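Local coordinates for putative secreted protein (Streptomyces sp. SirexAA-E, PDB 4PEY), which hydrolyses laminarin and laminarioligosaccharides as a secreted exo-beta-1,3-glucanase of glycoside hydrolase family 55, working from the non-reducing ends and releasing glucose and laminaribiose, at residues V24-P29 and M58-T63; P32-K37 and G62-I67; L80-D85 and F224-G229. The protein carries 1 engineered substitution. All blocks are in the same frame, centred on the assembly; numbering follows the deposited sequence. Where two conformers were deposited one is given.

Contact 1 touches both of the others. Its centre is about 9 Å from that of contact 2, with which it shares G62 and T63, and about 10 Å from that of contact 3. D28 CA meets Y64 OH of contact 2 at 3.3 Å, and F59 O lies 3.5 Å from L80 CB of contact 3. Contacts 2 and 3 do not meet: their centres are about 18 Å apart and their nearest atoms about 5 Å. All three are structural and lie away from A458, the engineered alanine at the inferred proton-donor position. In contact 2 the Q35 side chain is about 8 Å from a bound glucose unit.

Contact 1: V24-P29 and M58-T63; sequences VLVFDP and MFKPGT
Three backbone hydrogen bonds join L25 and F27 to M58 and K60: M58 N donates to L25 O (2.8 Å), F27 N to M58 O (2.8 Å) and K60 N to F27 O (2.9 Å). All are nearly straight, and F27 uses both its N and its O, the zigzag ladder of a parallel strand pair. Further along, a water donates to P29 O and to T63 O and bridges the two.

F27 and F59 lie side by side on one face of the pair and form an offset stack, their planes at 29° and centroids 4.8 Å apart. F27 CD2 does the closest touching, 3.5 Å from F59 CZ and displaced toward the rim of that ring. Both residues carry CG anti to the carbonyl carbon (chi1 -56° and -70°), so the two rings set off in the same direction. V26 and M58 occupy the other face. The extended K60 chain crosses V26 at about a right angle, CE 3.8 Å from V26 CG1, and its CD packs on CB of D28, whose carboxylate turns to S30 OG. At the far end P29 CG packs 3.9 Å from G62 CA, where a CB would clash.

The parallel pairing and the F27/F59 stack are consistent with the start of a parallel beta-helix, of which the family has two in tandem. Strand 55-59 continues the pairing to strand 75-79, through F59 and A78. Helix 34-45 covers the phenylalanine face, I34 touching both rings, while F89 meets F59 edge-to-face.

Contact 2: P32-K37 and G62-I67; sequences PDIQGK and GTYNDI
The hydroxyl of Y64, whose ring takes I34 at its edge, is held by two carbonyls: it hydrogen-bonds to K60 O and, weakly, to F27 O. With its far end fixed, and F59 meeting it edge-to-face, the ring offers CD2 to I34 CD1 at 3.6 Å. The methyl arrives near the ring plane, the two side chains crossing at about a right angle. I34 reaches that far because its chain is extended beyond CG1 (chi2 179°). Its other branch, CG2, packs on I67 CD1 at 4.2 Å.

The strand side turns a corner at D66, and the strands before and after it, 62-65 and 67-70, both pair in parallel with strand 87-94. Such a corner between consecutive strands of one coil is characteristic of the beta-helix, and here the first turn of helix 34-45 fits against one of them. That turn is capped by D33, whose OD1 weakly accepts from G36 N, and K37 NZ donates to P32 O at 2.7 Å.

Q35 reaches across to the corner. Its chain bends at chi2 (68°), and OE1 comes 3.3 Å from I67 CA while accepting a hydrogen bond from N68 N. D66 O, 3.4 Å from OE1, is itself an acceptor, so the two do not bond. N68 lines a pocket occupied by bound glycan, so Q35 probably acts as a second-shell residue there.

Contact 3: L80-D85 and F224-G229; sequences LGLNPD and FLYLDG
One direct hydrogen bond joins L80 to L227: L227 N donates to L80 O at 2.7 Å and almost straight, at 177°. The carbonyl receives it bent rather than head-on, the C=O...N angle being 142°. A water extends the link, donating to L227 O at 2.7 Å and accepting only weakly from L82 N.

L82 and Y226 run side by side, pointing the same way, and L82 CD1 sits over one face of the tyrosine ring, 4.1 Å from its centroid, in a CH-pi contact. The chi1 of Y226 (80°) puts CG between its backbone N and carbonyl carbon. L80 O lies at the edge of the ring, near its plane, and 3.3 Å from Y226 CB. F224 turns its edge to the loop: CE1 faces G81 O at 3.8 Å and CZ faces L82 O. Those two carbonyls have firmer partners elsewhere, N114 ND2 and R136 NH1 respectively. The hydroxyl of Y226 bonds to S257 OG, so the ring is held at its tip as well as over its face. An alanine in place of Y226 would probably leave L82 CD1 without the ring it rests on and S257 OG without that hydroxyl.

L80 carries the leucine-to-leucine packing with its two methyls. CD1 meets L227 CD1 at 4.0 Å, and CD2 lies 3.6 Å from L225 O and also packs against the L225 side chain.

Strand 224-228 thus lies against the loop that leads from strand 75-79 to strand 87-94, two strands of the beta-helix. It pairs antiparallel with strand 231-243, whose F235 touches both L82 and Y226, while M58 of strand 55-59 lies against L80 and L225.

Contact 1: V24-P29 and M58-T63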
ATOM      1  N   VAL A  24      -1.213  20.930   7.156  1.00 16.77           N
ATOM      2  CA  VAL A  24      -1.137  20.071   8.325  1.00 15.43           C
ATOM      3  C   VAL A  24      -1.933  20.744   9.432  1.00 16.33           C
ATOM      4  O   VAL A  24      -1.539  21.791   9.951  1.00 19.50           O
ATOM      5  CB  VAL A  24       0.314  19.820   8.798  1.00 15.88           C
ATOM      6  CG1 VAL A  24       0.316  18.899  10.007  1.00 17.08           C
ATOM      7  CG2 VAL A  24       1.157  19.208   7.687  1.00 16.63           C
ATOM      8  N   LEU A  25      -3.078  20.159   9.759  1.00 14.35           N
ATOM      9  CA  LEU A  25      -3.953  20.702  10.784  1.00 15.13           C
ATOM     10  C   LEU A  25      -3.634  19.996  12.088  1.00 14.94           C
ATOM     11  O   LEU A  25      -3.824  18.785  12.203  1.00 15.85           O
ATOM     12  CB  LEU A  25      -5.429  20.519  10.407  1.00 18.39           C
ATOM     13  CG  LEU A  25      -6.009  21.313   9.228  1.00 22.07           C
ATOM     14  CD1 LEU A  25      -5.385  20.928   7.897  1.00 26.22           C
ATOM     15  CD2 LEU A  25      -7.512  21.127   9.165  1.00 23.87           C
ATOM     16  N   VAL A  26      -3.117  20.747  13.055  1.00 16.86           N
ATOM     17  CA  VAL A  26      -2.722  20.178  14.331  1.00 16.44           C
ATOM     18  C   VAL A  26      -3.729  20.559  15.410  1.00 16.78           C
ATOM     19  O   VAL A  26      -4.026  21.738  15.613  1.00 19.59           O
ATOM     20  CB  VAL A  26      -1.304  20.634  14.742  1.00 17.87           C
ATOM     21  CG1 VAL A  26      -0.898  19.981  16.048  1.00 19.51           C
ATOM     22  CG2 VAL A  26      -0.295  20.283  13.651  1.00 18.81           C
ATOM     23  N   PHE A  27      -4.247  19.545  16.093  1.00 16.78           N
ATOM     24  CA  PHE A  27      -5.266  19.718  17.125  1.00 16.99           C
ATOM     25  C   PHE A  27      -4.707  19.348  18.486  1.00 18.31           C
ATOM     26  O   PHE A  27      -3.838  18.485  18.590  1.00 18.61           O
ATOM     27  CB  PHE A  27      -6.496  18.846  16.835  1.00 18.96           C
ATOM     28  CG  PHE A  27      -7.106  19.078  15.483  1.00 18.68           C
ATOM     29  CD1 PHE A  27      -7.985  20.130  15.276  1.00 21.11           C
ATOM     30  CD2 PHE A  27      -6.801  18.245  14.420  1.00 20.28           C
ATOM     31  CE1 PHE A  27      -8.549  20.349  14.031  1.00 21.74           C
ATOM     32  CE2 PHE A  27      -7.366  18.454  13.173  1.00 20.13           C
ATOM     33  CZ  PHE A  27      -8.237  19.509  12.977  1.00 20.55           C
ATOM     34  N   ASP A  28      -5.210  19.992  19.532  1.00 19.31           N
ATOM     35  CA  ASP A  28      -4.932  19.534  20.887  1.00 23.30           C
ATOM     36  C   ASP A  28      -6.274  19.396  21.603  1.00 24.11           C
ATOM     37  O   ASP A  28      -7.289  19.858  21.085  1.00 21.82           O
ATOM     38  CB  ASP A  28      -3.974  20.489  21.610  1.00 29.02           C
ATOM     39  CG  ASP A  28      -4.633  21.780  22.014  1.00 35.78           C
ATOM     40  OD1 ASP A  28      -5.243  21.823  23.104  1.00 38.67           O
ATOM     41  OD2 ASP A  28      -4.527  22.757  21.244  1.00 40.76           O
ATOM     42  N   PRO A  29      -6.300  18.735  22.776  1.00 26.58           N
ATOM     43  CA  PRO A  29      -7.601  18.506  23.416  1.00 30.04           C
ATOM     44  C   PRO A  29      -8.394  19.777  23.738  1.00 32.30           C
ATOM     45  O   PRO A  29      -9.601  19.680  23.960  1.00 34.49           O
ATOM     46  CB  PRO A  29      -7.222  17.763  24.701  1.00 29.49           C
ATOM     47  CG  PRO A  29      -5.985  17.026  24.333  1.00 29.71           C
ATOM     48  CD  PRO A  29      -5.227  17.966  23.437  1.00 27.34           C
ATOM     49  N   MET A  58      -3.490  15.969  12.484  1.00 13.13           N
ATOM     50  CA  MET A  58      -2.573  15.487  13.513  0.65 12.11           C
ATOM     51  C   MET A  58      -3.086  15.852  14.893  1.00 14.72           C
ATOM     52  O   MET A  58      -3.426  17.004  15.139  1.00 16.83           O
ATOM     53  CB  MET A  58      -1.176  16.076  13.300  0.65 12.73           C
ATOM     54  CG  MET A  58      -0.446  15.512  12.094  0.65 13.56           C
ATOM     55  SD  MET A  58       0.105  13.835  12.431  0.65 15.04           S
ATOM     56  CE  MET A  58       1.146  13.511  11.015  0.65 13.99           C
ATOM     57  N   PHE A  59      -3.126  14.877  15.790  1.00 13.38           N
ATOM     58  CA  PHE A  59      -3.681  15.096  17.118  1.00 14.04           C
ATOM     59  C   PHE A  59      -2.636  14.928  18.213  1.00 14.12           C
ATOM     60  O   PHE A  59      -2.028  13.860  18.346  1.00 14.41           O
ATOM     61  CB  PHE A  59      -4.856  14.135  17.347  1.00 14.32           C
ATOM     62  CG  PHE A  59      -6.072  14.463  16.522  1.00 14.24           C
ATOM     63  CD1 PHE A  59      -6.109  14.191  15.157  1.00 14.79           C
ATOM     64  CD2 PHE A  59      -7.181  15.049  17.112  1.00 15.16           C
ATOM     65  CE1 PHE A  59      -7.229  14.510  14.401  1.00 14.02           C
ATOM     66  CE2 PHE A  59      -8.298  15.360  16.368  1.00 15.59           C
ATOM     67  CZ  PHE A  59      -8.324  15.096  15.009  1.00 14.80           C
ATOM     68  N   LYS A  60      -2.427  15.990  18.991  1.00 15.61           N
ATOM     69  CA  LYS A  60      -1.489  15.945  20.115  0.89 15.06           C
ATOM     70  C   LYS A  60      -1.976  14.959  21.174  1.00 15.31           C
ATOM     71  O   LYS A  60      -3.183  14.704  21.292  1.00 15.33           O
ATOM     72  CB  LYS A  60      -1.306  17.334  20.734  0.89 17.60           C
ATOM     73  CG  LYS A  60      -0.754  18.375  19.780  0.89 20.02           C
ATOM     74  CD  LYS A  60      -0.370  19.653  20.517  0.89 22.28           C
ATOM     75  CE  LYS A  60       0.331  20.621  19.583  0.89 27.40           C
ATOM     76  NZ  LYS A  60       0.859  21.815  20.305  0.89 30.39           N
ATOM     77  N   PRO A  61      -1.040  14.392  21.950  1.00 15.83           N
ATOM     78  CA  PRO A  61      -1.453  13.430  22.980  1.00 16.19           C
ATOM     79  C   PRO A  61      -2.508  13.977  23.935  1.00 16.31           C
ATOM     80  O   PRO A  61      -2.475  15.158  24.310  1.00 17.61           O
ATOM     81  CB  PRO A  61      -0.152  13.140  23.729  1.00 18.48           C
ATOM     82  CG  PRO A  61       0.908  13.364  22.724  1.00 18.77           C
ATOM     83  CD  PRO A  61       0.427  14.487  21.842  1.00 16.91           C
ATOM     84  N   GLY A  62      -3.444  13.109  24.310  1.00 15.28           N
ATOM     85  CA  GLY A  62      -4.528  13.477  25.196  1.00 16.63           C
ATOM     86  C   GLY A  62      -5.773  12.682  24.872  1.00 16.31           C
ATOM     87  O   GLY A  62      -5.704  11.655  24.190  1.00 16.86           O
ATOM     88  N   THR A  63      -6.914  13.168  25.353  1.00 16.51           N
ATOM     89  CA  THR A  63      -8.192  12.498  25.156  1.00 18.02           C
ATOM     90  C   THR A  63      -9.170  13.433  24.459  1.00 18.27           C
ATOM     91  O   THR A  63      -9.344  14.586  24.865  1.00 20.73           O
ATOM     92  CB  THR A  63      -8.783  12.013  26.502  1.00 19.95           C
ATOM     93  OG1 THR A  63      -7.884  11.073  27.102  1.00 21.75           O
ATOM     94  CG2 THR A  63     -10.137  11.346  26.297  1.00 21.31           C
TER
HETATM   95  O   HOH W   1     -10.693  16.963  24.567  1.00 35.74           O

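Contact 2: P32-K37 and G62-I67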
ATOM      1  N   PRO A  32     -10.780  24.531  19.977  1.00 36.29           N
ATOM      2  CA  PRO A  32     -12.222  24.695  19.806  1.00 36.08           C
ATOM      3  C   PRO A  32     -12.706  24.124  18.474  1.00 34.00           C
ATOM      4  O   PRO A  32     -12.034  24.270  17.447  1.00 34.80           O
ATOM      5  CB  PRO A  32     -12.411  26.215  19.864  1.00 37.53           C
ATOM      6  CG  PRO A  32     -11.115  26.768  19.386  1.00 37.74           C
ATOM      7  CD  PRO A  32     -10.053  25.806  19.852  1.00 37.92           C
ATOM      8  N   ASP A  33     -13.849  23.449  18.522  1.00 31.17           N
ATOM      9  CA  ASP A  33     -14.561  22.989  17.335  1.00 26.77           C
ATOM     10  C   ASP A  33     -13.733  22.075  16.438  1.00 23.64           C
ATOM     11  O   ASP A  33     -13.644  22.287  15.231  1.00 23.44           O
ATOM     12  CB  ASP A  33     -15.061  24.186  16.524  1.00 29.01           C
ATOM     13  CG  ASP A  33     -16.136  23.800  15.532  1.00 33.01           C
ATOM     14  OD1 ASP A  33     -16.746  22.723  15.713  1.00 33.52           O
ATOM     15  OD2 ASP A  33     -16.371  24.566  14.573  1.00 35.26           O
ATOM     16  N   ILE A  34     -13.138  21.050  17.034  1.00 22.44           N
ATOM     17  CA  ILE A  34     -12.423  20.042  16.265  1.00 20.87           C
ATOM     18  C   ILE A  34     -13.364  19.357  15.280  1.00 21.14           C
ATOM     19  O   ILE A  34     -13.019  19.158  14.113  1.00 19.68           O
ATOM     20  CB  ILE A  34     -11.778  18.986  17.185  1.00 21.61           C
ATOM     21  CG1 ILE A  34     -10.718  19.647  18.065  1.00 24.52           C
ATOM     22  CG2 ILE A  34     -11.171  17.850  16.365  1.00 21.56           C
ATOM     23  CD1 ILE A  34     -10.044  18.693  19.022  1.00 24.86           C
ATOM     24  N   GLN A  35     -14.557  19.003  15.747  1.00 21.91           N
ATOM     25  CA  GLN A  35     -15.506  18.293  14.896  1.00 20.85           C
ATOM     26  C   GLN A  35     -15.867  19.121  13.664  1.00 19.61           C
ATOM     27  O   GLN A  35     -15.904  18.601  12.547  1.00 19.77           O
ATOM     28  CB  GLN A  35     -16.772  17.926  15.675  1.00 20.18           C
ATOM     29  CG  GLN A  35     -17.774  17.140  14.835  1.00 22.33           C
ATOM     30  CD  GLN A  35     -17.271  15.750  14.475  1.00 23.35           C
ATOM     31  OE1 GLN A  35     -17.130  14.893  15.341  1.00 24.48           O
ATOM     32  NE2 GLN A  35     -16.998  15.525  13.197  1.00 23.79           N
ATOM     33  N   GLY A  36     -16.107  20.411  13.870  1.00 20.52           N
ATOM     34  CA  GLY A  36     -16.422  21.305  12.768  1.00 20.97           C
ATOM     35  C   GLY A  36     -15.292  21.385  11.755  1.00 22.13           C
ATOM     36  O   GLY A  36     -15.521  21.376  10.546  1.00 21.07           O
ATOM     37  N   LYS A  37     -14.062  21.458  12.254  1.00 20.54           N
ATOM     38  CA  LYS A  37     -12.895  21.569  11.387  1.00 20.51           C
ATOM     39  C   LYS A  37     -12.665  20.305  10.569  1.00 21.13           C
ATOM     40  O   LYS A  37     -12.374  20.376   9.372  1.00 20.22           O
ATOM     41  CB  LYS A  37     -11.657  21.906  12.221  1.00 22.72           C
ATOM     42  CG  LYS A  37     -11.697  23.331  12.738  1.00 25.59           C
ATOM     43  CD  LYS A  37     -10.759  23.574  13.908  1.00 27.97           C
ATOM     44  CE  LYS A  37     -10.929  25.002  14.425  1.00 34.11           C
ATOM     45  NZ  LYS A  37     -10.181  25.244  15.686  1.00 37.38           N
ATOM     46  N   GLY A  62      -3.444  13.109  24.310  1.00 15.28           N
ATOM     47  CA  GLY A  62      -4.528  13.477  25.196  1.00 16.63           C
ATOM     48  C   GLY A  62      -5.773  12.682  24.872  1.00 16.31           C
ATOM     49  O   GLY A  62      -5.704  11.655  24.190  1.00 16.86           O
ATOM     50  N   THR A  63      -6.914  13.168  25.353  1.00 16.51           N
ATOM     51  CA  THR A  63      -8.192  12.498  25.156  1.00 18.02           C
ATOM     52  C   THR A  63      -9.170  13.433  24.459  1.00 18.27           C
ATOM     53  O   THR A  63      -9.344  14.586  24.865  1.00 20.73           O
ATOM     54  CB  THR A  63      -8.783  12.013  26.502  1.00 19.95           C
ATOM     55  OG1 THR A  63      -7.884  11.073  27.102  1.00 21.75           O
ATOM     56  CG2 THR A  63     -10.137  11.346  26.297  1.00 21.31           C
ATOM     57  N   TYR A  64      -9.796  12.924  23.402  1.00 17.54           N
ATOM     58  CA  TYR A  64     -10.712  13.695  22.579  1.00 16.79           C
ATOM     59  C   TYR A  64     -12.092  13.088  22.666  1.00 18.16           C
ATOM     60  O   TYR A  64     -12.238  11.873  22.552  1.00 20.46           O
ATOM     61  CB  TYR A  64     -10.234  13.727  21.125  1.00 17.50           C
ATOM     62  CG  TYR A  64      -8.889  14.397  20.980  1.00 15.88           C
ATOM     63  CD1 TYR A  64      -7.708  13.684  21.186  1.00 16.97           C
ATOM     64  CD2 TYR A  64      -8.798  15.745  20.656  1.00 16.02           C
ATOM     65  CE1 TYR A  64      -6.474  14.297  21.076  1.00 14.70           C
ATOM     66  CE2 TYR A  64      -7.562  16.366  20.531  1.00 17.21           C
ATOM     67  CZ  TYR A  64      -6.407  15.637  20.743  1.00 17.62           C
ATOM     68  OH  TYR A  64      -5.180  16.248  20.632  1.00 18.26           O
ATOM     69  N   ASN A  65     -13.096  13.932  22.877  1.00 18.05           N
ATOM     70  CA  ASN A  65     -14.465  13.467  23.023  1.00 17.29           C
ATOM     71  C   ASN A  65     -15.355  13.946  21.894  1.00 17.08           C
ATOM     72  O   ASN A  65     -15.033  14.926  21.209  1.00 18.51           O
ATOM     73  CB  ASN A  65     -15.033  13.930  24.359  1.00 19.46           C
ATOM     74  CG  ASN A  65     -14.218  13.436  25.524  1.00 24.61           C
ATOM     75  OD1 ASN A  65     -14.142  12.238  25.758  1.00 26.95           O
ATOM     76  ND2 ASN A  65     -13.597  14.356  26.258  1.00 29.31           N
ATOM     77  N   ASP A  66     -16.474  13.249  21.711  1.00 17.31           N
ATOM     78  CA  ASP A  66     -17.517  13.677  20.779  1.00 18.10           C
ATOM     79  C   ASP A  66     -16.961  13.878  19.386  1.00 19.12           C
ATOM     80  O   ASP A  66     -17.266  14.867  18.720  1.00 22.86           O
ATOM     81  CB  ASP A  66     -18.172  14.967  21.275  1.00 20.01           C
ATOM     82  CG  ASP A  66     -18.562  14.888  22.737  1.00 20.82           C
ATOM     83  OD1 ASP A  66     -19.409  14.038  23.077  1.00 22.01           O
ATOM     84  OD2 ASP A  66     -18.019  15.667  23.550  1.00 21.83           O
ATOM     85  N   ILE A  67     -16.140  12.940  18.940  1.00 18.21           N
ATOM     86  CA  ILE A  67     -15.524  13.085  17.633  1.00 18.22           C
ATOM     87  C   ILE A  67     -15.879  11.924  16.708  1.00 18.05           C
ATOM     88  O   ILE A  67     -15.759  10.764  17.077  1.00 19.54           O
ATOM     89  CB  ILE A  67     -13.986  13.218  17.761  1.00 20.80           C
ATOM     90  CG1 ILE A  67     -13.342  13.409  16.386  1.00 24.90           C
ATOM     91  CG2 ILE A  67     -13.377  12.034  18.521  1.00 20.23           C
ATOM     92  CD1 ILE A  67     -11.873  13.687  16.465  1.00 28.75           C
TER

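Contact 3: L80-D85 and F224-G229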
ATOM      1  N   LEU A  80       0.007  11.899  17.850  1.00 13.69           N
ATOM      2  CA  LEU A  80       1.377  12.378  17.981  1.00 15.03           C
ATOM      3  C   LEU A  80       2.037  11.902  19.278  1.00 16.65           C
ATOM      4  O   LEU A  80       3.016  12.484  19.731  1.00 15.33           O
ATOM      5  CB  LEU A  80       1.406  13.908  17.904  1.00 15.12           C
ATOM      6  CG  LEU A  80       1.076  14.538  16.546  1.00 14.57           C
ATOM      7  CD1 LEU A  80       0.803  16.043  16.690  1.00 15.21           C
ATOM      8  CD2 LEU A  80       2.204  14.282  15.539  1.00 15.10           C
ATOM      9  N   GLY A  81       1.505  10.837  19.867  1.00 15.34           N
ATOM     10  CA  GLY A  81       2.152  10.224  21.011  1.00 15.98           C
ATOM     11  C   GLY A  81       3.211   9.231  20.576  1.00 17.60           C
ATOM     12  O   GLY A  81       3.279   8.842  19.410  1.00 18.87           O
ATOM     13  N   LEU A  82       4.047   8.813  21.517  1.00 17.95           N
ATOM     14  CA  LEU A  82       5.012   7.766  21.240  1.00 19.03           C
ATOM     15  C   LEU A  82       4.278   6.438  21.082  1.00 18.44           C
ATOM     16  O   LEU A  82       4.693   5.569  20.315  1.00 20.46           O
ATOM     17  CB  LEU A  82       6.056   7.686  22.355  1.00 22.03           C
ATOM     18  CG  LEU A  82       7.197   6.696  22.140  1.00 26.95           C
ATOM     19  CD1 LEU A  82       7.981   7.020  20.871  1.00 27.82           C
ATOM     20  CD2 LEU A  82       8.101   6.700  23.353  1.00 28.31           C
ATOM     21  N   ASN A  83       3.168   6.305  21.806  1.00 18.68           N
ATOM     22  CA  ASN A  83       2.356   5.097  21.782  1.00 19.10           C
ATOM     23  C   ASN A  83       0.906   5.414  21.394  1.00 16.73           C
ATOM     24  O   ASN A  83       0.423   6.523  21.634  1.00 16.30           O
ATOM     25  CB  ASN A  83       2.420   4.407  23.150  1.00 21.45           C
ATOM     26  CG  ASN A  83       3.792   3.821  23.441  1.00 26.44           C
ATOM     27  OD1 ASN A  83       4.497   4.264  24.356  1.00 31.45           O
ATOM     28  ND2 ASN A  83       4.182   2.822  22.660  1.00 25.93           N
ATOM     29  N   PRO A  84       0.205   4.445  20.781  1.00 16.17           N
ATOM     30  CA  PRO A  84      -1.157   4.730  20.299  1.00 15.76           C
ATOM     31  C   PRO A  84      -2.120   5.189  21.405  1.00 15.47           C
ATOM     32  O   PRO A  84      -2.924   6.093  21.179  1.00 15.32           O
ATOM     33  CB  PRO A  84      -1.609   3.386  19.706  1.00 18.43           C
ATOM     34  CG  PRO A  84      -0.348   2.650  19.407  1.00 20.50           C
ATOM     35  CD  PRO A  84       0.652   3.085  20.427  1.00 16.77           C
ATOM     36  N   ASP A  85      -2.038   4.591  22.589  1.00 14.71           N
ATOM     37  CA  ASP A  85      -2.975   4.944  23.654  1.00 14.11           C
ATOM     38  C   ASP A  85      -2.686   6.327  24.250  1.00 15.36           C
ATOM     39  O   ASP A  85      -3.452   6.811  25.074  1.00 16.71           O
ATOM     40  CB  ASP A  85      -2.968   3.875  24.751  1.00 16.11           C
ATOM     41  CG  ASP A  85      -3.600   2.570  24.288  1.00 18.33           C
ATOM     42  OD1 ASP A  85      -4.820   2.565  24.005  1.00 16.60           O
ATOM     43  OD2 ASP A  85      -2.881   1.554  24.192  1.00 21.51           O
ATOM     44  N   PHE A 224       7.087   7.474  11.933  1.00 12.40           N
ATOM     45  CA  PHE A 224       5.960   8.392  12.084  1.00 13.16           C
ATOM     46  C   PHE A 224       6.349   9.618  12.905  1.00 13.12           C
ATOM     47  O   PHE A 224       7.234   9.566  13.778  1.00 14.41           O
ATOM     48  CB  PHE A 224       4.754   7.683  12.724  1.00 13.59           C
ATOM     49  CG  PHE A 224       5.049   7.090  14.076  1.00 13.30           C
ATOM     50  CD1 PHE A 224       4.796   7.812  15.237  1.00 14.57           C
ATOM     51  CD2 PHE A 224       5.594   5.817  14.189  1.00 13.78           C
ATOM     52  CE1 PHE A 224       5.074   7.274  16.490  1.00 13.99           C
ATOM     53  CE2 PHE A 224       5.886   5.274  15.440  1.00 13.63           C
ATOM     54  CZ  PHE A 224       5.625   6.005  16.590  1.00 13.93           C
ATOM     55  N   LEU A 225       5.688  10.727  12.592  1.00 14.08           N
ATOM     56  CA  LEU A 225       5.846  11.975  13.316  1.00 14.84           C
ATOM     57  C   LEU A 225       5.205  11.887  14.697  1.00 14.02           C
ATOM     58  O   LEU A 225       4.102  11.358  14.842  1.00 15.55           O
ATOM     59  CB  LEU A 225       5.212  13.119  12.518  1.00 14.83           C
ATOM     60  CG  LEU A 225       5.417  14.543  13.036  1.00 15.83           C
ATOM     61  CD1 LEU A 225       6.885  14.968  12.857  1.00 16.61           C
ATOM     62  CD2 LEU A 225       4.468  15.516  12.322  1.00 16.43           C
ATOM     63  N   TYR A 226       5.881  12.403  15.718  1.00 13.99           N
ATOM     64  CA  TYR A 226       5.249  12.483  17.029  1.00 14.33           C
ATOM     65  C   TYR A 226       5.817  13.643  17.821  1.00 17.08           C
ATOM     66  O   TYR A 226       6.756  14.314  17.378  1.00 16.68           O
ATOM     67  CB  TYR A 226       5.406  11.162  17.803  1.00 15.88           C
ATOM     68  CG  TYR A 226       6.751  10.956  18.475  1.00 15.93           C
ATOM     69  CD1 TYR A 226       7.889  10.637  17.734  1.00 17.01           C
ATOM     70  CD2 TYR A 226       6.876  11.046  19.856  1.00 18.39           C
ATOM     71  CE1 TYR A 226       9.111  10.433  18.355  1.00 18.04           C
ATOM     72  CE2 TYR A 226       8.091  10.844  20.483  1.00 19.42           C
ATOM     73  CZ  TYR A 226       9.208  10.540  19.729  1.00 19.68           C
ATOM     74  OH  TYR A 226      10.423  10.339  20.349  1.00 22.35           O
ATOM     75  N   LEU A 227       5.216  13.893  18.976  1.00 17.20           N
ATOM     76  CA  LEU A 227       5.676  14.927  19.893  1.00 20.51           C
ATOM     77  C   LEU A 227       6.363  14.324  21.103  1.00 23.15           C
ATOM     78  O   LEU A 227       5.771  13.527  21.823  1.00 23.47           O
ATOM     79  CB  LEU A 227       4.503  15.792  20.348  1.00 21.54           C
ATOM     80  CG  LEU A 227       4.090  16.906  19.395  1.00 22.69           C
ATOM     81  CD1 LEU A 227       2.747  17.484  19.819  1.00 23.68           C
ATOM     82  CD2 LEU A 227       5.168  17.985  19.365  1.00 22.36           C
ATOM     83  N   ASP A 228       7.617  14.706  21.308  1.00 26.14           N
ATOM     84  CA  ASP A 228       8.342  14.377  22.527  1.00 31.10           C
ATOM     85  C   ASP A 228       8.318  15.628  23.393  1.00 33.56           C
ATOM     86  O   ASP A 228       9.109  16.547  23.191  1.00 34.27           O
ATOM     87  CB  ASP A 228       9.770  13.931  22.203  1.00 34.64           C
ATOM     88  CG  ASP A 228      10.510  13.391  23.409  1.00 39.04           C
ATOM     89  OD1 ASP A 228       9.863  13.084  24.433  1.00 40.39           O
ATOM     90  OD2 ASP A 228      11.750  13.264  23.321  1.00 41.72           O
ATOM     91  N   GLY A 229       7.381  15.673  24.335  1.00 33.94           N
ATOM     92  CA  GLY A 229       7.083  16.906  25.037  1.00 33.91           C
ATOM     93  C   GLY A 229       6.506  17.907  24.051  1.00 35.13           C
ATOM     94  O   GLY A 229       5.444  17.677  23.466  1.00 35.93           O
TER
HETATM   95  O   HOH W   2       4.806  11.511  23.256  1.00 36.04           O